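Local coordinates for protein tRNA (Adenine(22)-N(1))-methyltransferase (Mycoplasma capricolum subsp. capricolum, PDB 6QE6) that probably methylates N1 of adenine 22 in tRNA, and binds the cofactor product S-adenosyl-L-homocysteine, at residues L213-L217 against I230-I234; I131-C137 against L171-N177. All coordinates share one frame; numbering follows the deposited sequence.

In the fold
The two contacts lie in different parts of the chain, one after the other in sequence, with centres about 32 Å apart and nearest atoms about 14 Å apart. Contact 2 pairs the neighbouring antiparallel strands 133-138 and 168-175 of the central seven-stranded sheet, its centre about 8 Å from the centre of the chain. Its Cys137 end approaches the cofactor site: the side chain of Cys137 is about 6 Å from bound S-adenosyl-L-homocysteine and about 4 Å from that of Arg25, a cofactor-binding residue. Contact 1 joins the last two helices, 200-217 and 225-244, in a C-terminal hairpin, its centre about 27 Å from the chain centre and away from the annotated sites.

Contact 1 (L213-L217 against I230-I234)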
# COMPACT_ATOMS: atom_id res chain seq x y z
N LEU A 213 16.96 8.51 15.62
CA LEU A 213 18.11 7.60 15.62
C LEU A 213 19.29 8.17 16.40
O LEU A 213 20.03 7.44 17.07
CB LEU A 213 18.52 7.29 14.18
CG LEU A 213 17.54 6.50 13.31
CD1 LEU A 213 18.07 6.40 11.87
CD2 LEU A 213 17.29 5.12 13.93
N THR A 214 19.50 9.49 16.31
CA THR A 214 20.55 10.14 17.08
C THR A 214 20.32 10.00 18.59
O THR A 214 21.27 9.74 19.34
CB THR A 214 20.64 11.61 16.66
OG1 THR A 214 20.85 11.69 15.25
CG2 THR A 214 21.77 12.33 17.40
N LYS A 215 19.07 10.17 19.04
CA LYS A 215 18.74 9.93 20.45
C LYS A 215 19.18 8.54 20.89
O LYS A 215 19.68 8.36 22.01
CB LYS A 215 17.24 10.06 20.67
CG LYS A 215 16.69 11.47 20.74
CD LYS A 215 15.25 11.41 21.28
CE LYS A 215 15.14 10.50 22.52
NZ LYS A 215 13.72 10.28 22.99
N ILE A 216 18.98 7.54 20.03
CA ILE A 216 19.33 6.16 20.38
C ILE A 216 20.84 5.98 20.40
O ILE A 216 21.38 5.24 21.24
CB ILE A 216 18.66 5.19 19.39
CG1 ILE A 216 17.15 5.28 19.53
CG2 ILE A 216 19.16 3.75 19.58
CD1 ILE A 216 16.41 4.61 18.40
N LEU A 217 21.56 6.65 19.49
CA LEU A 217 23.01 6.58 19.49
C LEU A 217 23.60 7.16 20.77
O LEU A 217 24.71 6.77 21.17
CB LEU A 217 23.59 7.31 18.27
CG LEU A 217 23.54 6.67 16.87
CD1 LEU A 217 24.44 7.43 15.91
CD2 LEU A 217 23.90 5.20 16.89
N ILE A 230 22.55 1.51 13.20
CA ILE A 230 21.83 2.77 13.31
C ILE A 230 22.65 3.92 12.72
O ILE A 230 22.10 4.79 12.03
CB ILE A 230 21.48 3.05 14.79
CG1 ILE A 230 20.37 2.09 15.24
CG2 ILE A 230 21.04 4.48 14.97
CD1 ILE A 230 20.22 2.02 16.72
N GLN A 231 23.96 3.93 12.97
CA GLN A 231 24.85 4.90 12.34
C GLN A 231 24.79 4.81 10.82
O GLN A 231 24.87 5.84 10.12
CB GLN A 231 26.28 4.68 12.84
CG GLN A 231 27.32 5.63 12.28
CD GLN A 231 27.43 6.94 13.07
OE1 GLN A 231 26.61 7.86 12.88
NE2 GLN A 231 28.44 7.03 13.95
N ASN A 232 24.64 3.60 10.29
CA ASN A 232 24.57 3.44 8.84
C ASN A 232 23.21 3.84 8.30
O ASN A 232 23.12 4.47 7.23
CB ASN A 232 24.90 1.99 8.44
CG ASN A 232 26.34 1.84 7.96
OD1 ASN A 232 27.10 1.01 8.48
ND2 ASN A 232 26.73 2.67 6.99
N ARG A 233 22.13 3.51 9.02
CA ARG A 233 20.81 3.98 8.64
C ARG A 233 20.81 5.50 8.47
O ARG A 233 20.39 6.01 7.42
CB ARG A 233 19.78 3.52 9.68
CG ARG A 233 18.41 3.11 9.14
CD ARG A 233 17.69 4.33 8.62
NE ARG A 233 16.21 4.31 8.67
CZ ARG A 233 15.41 3.71 7.78
NH1 ARG A 233 14.09 3.80 7.91
NH2 ARG A 233 15.92 3.01 6.77
N ILE A 234 21.34 6.23 9.46
CA ILE A 234 21.36 7.69 9.40
C ILE A 234 22.05 8.18 8.14
O ILE A 234 21.55 9.06 7.44
CB ILE A 234 22.04 8.29 10.65
CG1 ILE A 234 21.11 8.29 11.85
CG2 ILE A 234 22.51 9.72 10.36
CD1 ILE A 234 21.82 8.38 13.15
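Leu213 and Leu217 pack against Ile230 and Ile234 in an apolar contact near the closed end of the helical hairpin built from the last two helices of the chain. The two short helical segments run nearly antiparallel, at 153° between their directions, with axes 9.9 Å apart at closest approach. Side chains one turn apart on each helix form the interface, and the contact across it rests on packing of aliphatic groups. Leu213 and Ile234 run alongside each other, head to tail, bringing CD1 of Leu213 to 3.6 Å from CG1 of Ile234, while CB of the leucine also lies against the isoleucine's terminal methyl. Leu217 sends its two methyls to different partners. CD2 of Leu217 meets CG2 of Ile230 at 3.5 Å; CD1 of Leu217 reaches the CD1 of Ile234 tip to tip at 3.9 Å. In Ile230, CG1 is anti to the carbonyl carbon and CG2 anti to the backbone N (chi1 -72°), which divides the branches: CG2 enters between Leu213 and Leu217, and CD1 extends to CG2 of Ile216, 3.5 Å away. The border of the patch is partly polar. On one flank the aliphatic part of Arg233 lies across Leu213, with its CD 3.9 Å from the leucine CD1, while its guanidinium turns to a salt bridge with Glu189. On another, Gln231 lays OE1 beside CD1 of Leu217. Thr214 OG1, close to the Ile234 methyl, is hydrogen-bonded to the carbonyl of Ile210 in its own helix. Leu213 also touches Ile237 one way along helix 225-244 and Leu217 touches Tyr227 the other way, on the connection side, extending the seam between the two helices, and the Arg233 salt bridge ties the hairpin to helix 185-190.

Contact 2 (I131-C137 against L171-N177); sequences ISNYIIC and LIEINKN
Tyr134 and Ile174, with Ile136 and Ile172, are the hydrogen-bonded pairs of an antiparallel ladder inside the central sheet; the Cys137 end of the ladder lies near the S-adenosyl-L-homocysteine pocket. Each pair exchanges two backbone bonds. Ile136 N gives an almost straight bond (176° at the hydrogen) to Ile172 O at 2.8 Å, and Ile174 N reaches Tyr134 O at 2.8 Å. Ile136 and Ile172 lie side by side on the same face, CB of Ile136 3.9 Å from CG2 of Ile172. The ladder belongs to the Rossmann-like methyltransferase fold: strand 133-138 also bonds to strand 109-115, whereas strand 168-175 enters antiparallel between it and strand 155-163. On the face of Ile135 and Glu173, which helix 24-31 covers in part, Asn133 and Asn175 point the same way with amide planes 53° apart. Their OD1 atoms are only 3.0 Å from each other, two acceptors that other groups satisfy. A water donates to Asn133 OD1 and to Glu173 OE2, bridging the strands, while Asn175 OD1 accepts a hydrogen bond from Asn177 N, which approaches from above the amide carbonyl plane, closing an Asx turn; Asn133 ND2 goes to the carbonyl of Asp108. Beyond the ladder, Lys176 N bonds to Ser132 O at 3.1 Å. CD of Lys176 lies 3.9 Å from CE2 of Tyr134, and the bend beyond it (chi3 62°) turns Lys176 NZ into a 2.9 Å hydrogen bond to Ile131 O, tilted out of the carbonyl plane. OD1 of Asp127 takes part in both a salt bridge with Lys176 NZ and a hydrogen bond with Tyr134 OH, so the two side-chain ends share one partner; CG2 of Ile131 covers one tyrosine ring face near its rim. A second water joins Ser132 OG to Asn177 ND2.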
# COMPACT_ATOMS: atom_id res chain seq x y z
N ILE A 131 -4.53 -11.45 -11.00
CA ILE A 131 -4.39 -10.08 -10.51
C ILE A 131 -3.40 -9.33 -11.39
O ILE A 131 -2.27 -9.80 -11.62
CB ILE A 131 -3.92 -10.07 -9.05
CG1 ILE A 131 -4.95 -10.74 -8.15
CG2 ILE A 131 -3.58 -8.65 -8.64
CD1 ILE A 131 -4.33 -11.44 -6.97
N SER A 132 -3.79 -8.14 -11.85
CA SER A 132 -2.92 -7.35 -12.73
C SER A 132 -2.17 -6.23 -12.02
O SER A 132 -1.08 -5.88 -12.46
CB SER A 132 -3.73 -6.75 -13.88
OG SER A 132 -3.88 -7.70 -14.93
N ASN A 133 -2.74 -5.62 -10.97
CA ASN A 133 -2.13 -4.46 -10.35
C ASN A 133 -2.48 -4.44 -8.87
O ASN A 133 -3.55 -4.88 -8.46
CB ASN A 133 -2.61 -3.13 -10.93
CG ASN A 133 -2.39 -3.02 -12.40
OD1 ASN A 133 -1.30 -2.65 -12.85
ND2 ASN A 133 -3.43 -3.31 -13.17
N TYR A 134 -1.56 -3.90 -8.07
CA TYR A 134 -1.82 -3.63 -6.68
C TYR A 134 -1.76 -2.13 -6.47
O TYR A 134 -0.91 -1.45 -7.04
CB TYR A 134 -0.80 -4.30 -5.76
CG TYR A 134 -0.92 -5.80 -5.74
CD1 TYR A 134 -1.81 -6.43 -4.87
CD2 TYR A 134 -0.17 -6.59 -6.61
CE1 TYR A 134 -1.94 -7.79 -4.85
CE2 TYR A 134 -0.29 -7.96 -6.59
CZ TYR A 134 -1.17 -8.55 -5.72
OH TYR A 134 -1.29 -9.92 -5.70
N ILE A 135 -2.68 -1.62 -5.65
CA ILE A 135 -2.49 -0.35 -4.99
C ILE A 135 -2.47 -0.62 -3.50
O ILE A 135 -3.46 -1.11 -2.94
CB ILE A 135 -3.57 0.68 -5.36
CG1 ILE A 135 -3.67 0.80 -6.88
CG2 ILE A 135 -3.28 2.02 -4.66
CD1 ILE A 135 -4.85 1.59 -7.33
N ILE A 136 -1.36 -0.31 -2.85
CA ILE A 136 -1.18 -0.55 -1.43
C ILE A 136 -1.00 0.79 -0.71
O ILE A 136 -0.30 1.68 -1.19
CB ILE A 136 0.01 -1.49 -1.19
CG1 ILE A 136 -0.34 -2.88 -1.74
CG2 ILE A 136 0.41 -1.50 0.28
CD1 ILE A 136 0.82 -3.63 -2.35
N CYS A 137 -1.68 0.93 0.42
CA CYS A 137 -1.54 2.08 1.31
C CYS A 137 -1.13 1.53 2.67
O CYS A 137 -1.97 1.28 3.54
CB CYS A 137 -2.85 2.89 1.37
SG CYS A 137 -2.70 4.41 2.32
N LEU A 171 2.01 5.00 0.07
CA LEU A 171 1.19 4.52 -1.02
C LEU A 171 2.09 4.08 -2.16
O LEU A 171 2.99 4.82 -2.56
CB LEU A 171 0.20 5.60 -1.47
CG LEU A 171 -0.67 5.25 -2.67
CD1 LEU A 171 -2.11 5.63 -2.44
CD2 LEU A 171 -0.14 5.96 -3.89
N ILE A 172 1.85 2.87 -2.67
CA ILE A 172 2.66 2.30 -3.73
C ILE A 172 1.75 1.53 -4.69
O ILE A 172 0.86 0.78 -4.25
CB ILE A 172 3.79 1.41 -3.16
CG1 ILE A 172 4.64 0.80 -4.29
CG2 ILE A 172 3.24 0.37 -2.18
CD1 ILE A 172 5.86 0.01 -3.83
N GLU A 173 1.93 1.76 -5.98
CA GLU A 173 1.15 1.11 -7.03
C GLU A 173 2.09 0.21 -7.84
O GLU A 173 3.12 0.67 -8.34
CB GLU A 173 0.46 2.12 -7.95
CG GLU A 173 0.02 1.49 -9.28
CD GLU A 173 -1.03 2.30 -10.05
OE1 GLU A 173 -1.19 3.51 -9.77
OE2 GLU A 173 -1.70 1.71 -10.94
N ILE A 174 1.72 -1.06 -7.96
CA ILE A 174 2.54 -2.06 -8.62
C ILE A 174 1.79 -2.56 -9.84
O ILE A 174 0.65 -3.05 -9.72
CB ILE A 174 2.90 -3.21 -7.67
CG1 ILE A 174 3.67 -2.66 -6.46
CG2 ILE A 174 3.71 -4.29 -8.39
CD1 ILE A 174 3.85 -3.67 -5.36
N ASN A 175 2.41 -2.41 -11.03
CA ASN A 175 1.87 -2.88 -12.30
C ASN A 175 2.63 -4.12 -12.74
O ASN A 175 3.77 -4.01 -13.23
CB ASN A 175 1.97 -1.79 -13.38
CG ASN A 175 1.36 -2.23 -14.72
OD1 ASN A 175 0.88 -3.36 -14.86
ND2 ASN A 175 1.37 -1.32 -15.70
N LYS A 176 1.99 -5.29 -12.62
CA LYS A 176 2.66 -6.56 -12.87
C LYS A 176 2.94 -6.79 -14.35
O LYS A 176 3.77 -7.64 -14.68
CB LYS A 176 1.83 -7.72 -12.32
CG LYS A 176 1.69 -7.71 -10.81
CD LYS A 176 0.62 -8.68 -10.34
CE LYS A 176 1.00 -10.10 -10.73
NZ LYS A 176 -0.04 -11.07 -10.28
N ASN A 177 2.31 -6.03 -15.23
CA ASN A 177 2.48 -6.25 -16.66
C ASN A 177 3.55 -5.35 -17.26
O ASN A 177 3.71 -5.34 -18.49
CB ASN A 177 1.14 -6.06 -17.37
CG ASN A 177 0.19 -7.18 -17.08
OD1 ASN A 177 0.47 -8.35 -17.38
ND2 ASN A 177 -0.94 -6.86 -16.44
O HOH W 1 -2.30 -9.71 -15.96
O HOH W 2 -0.50 -0.12 -12.52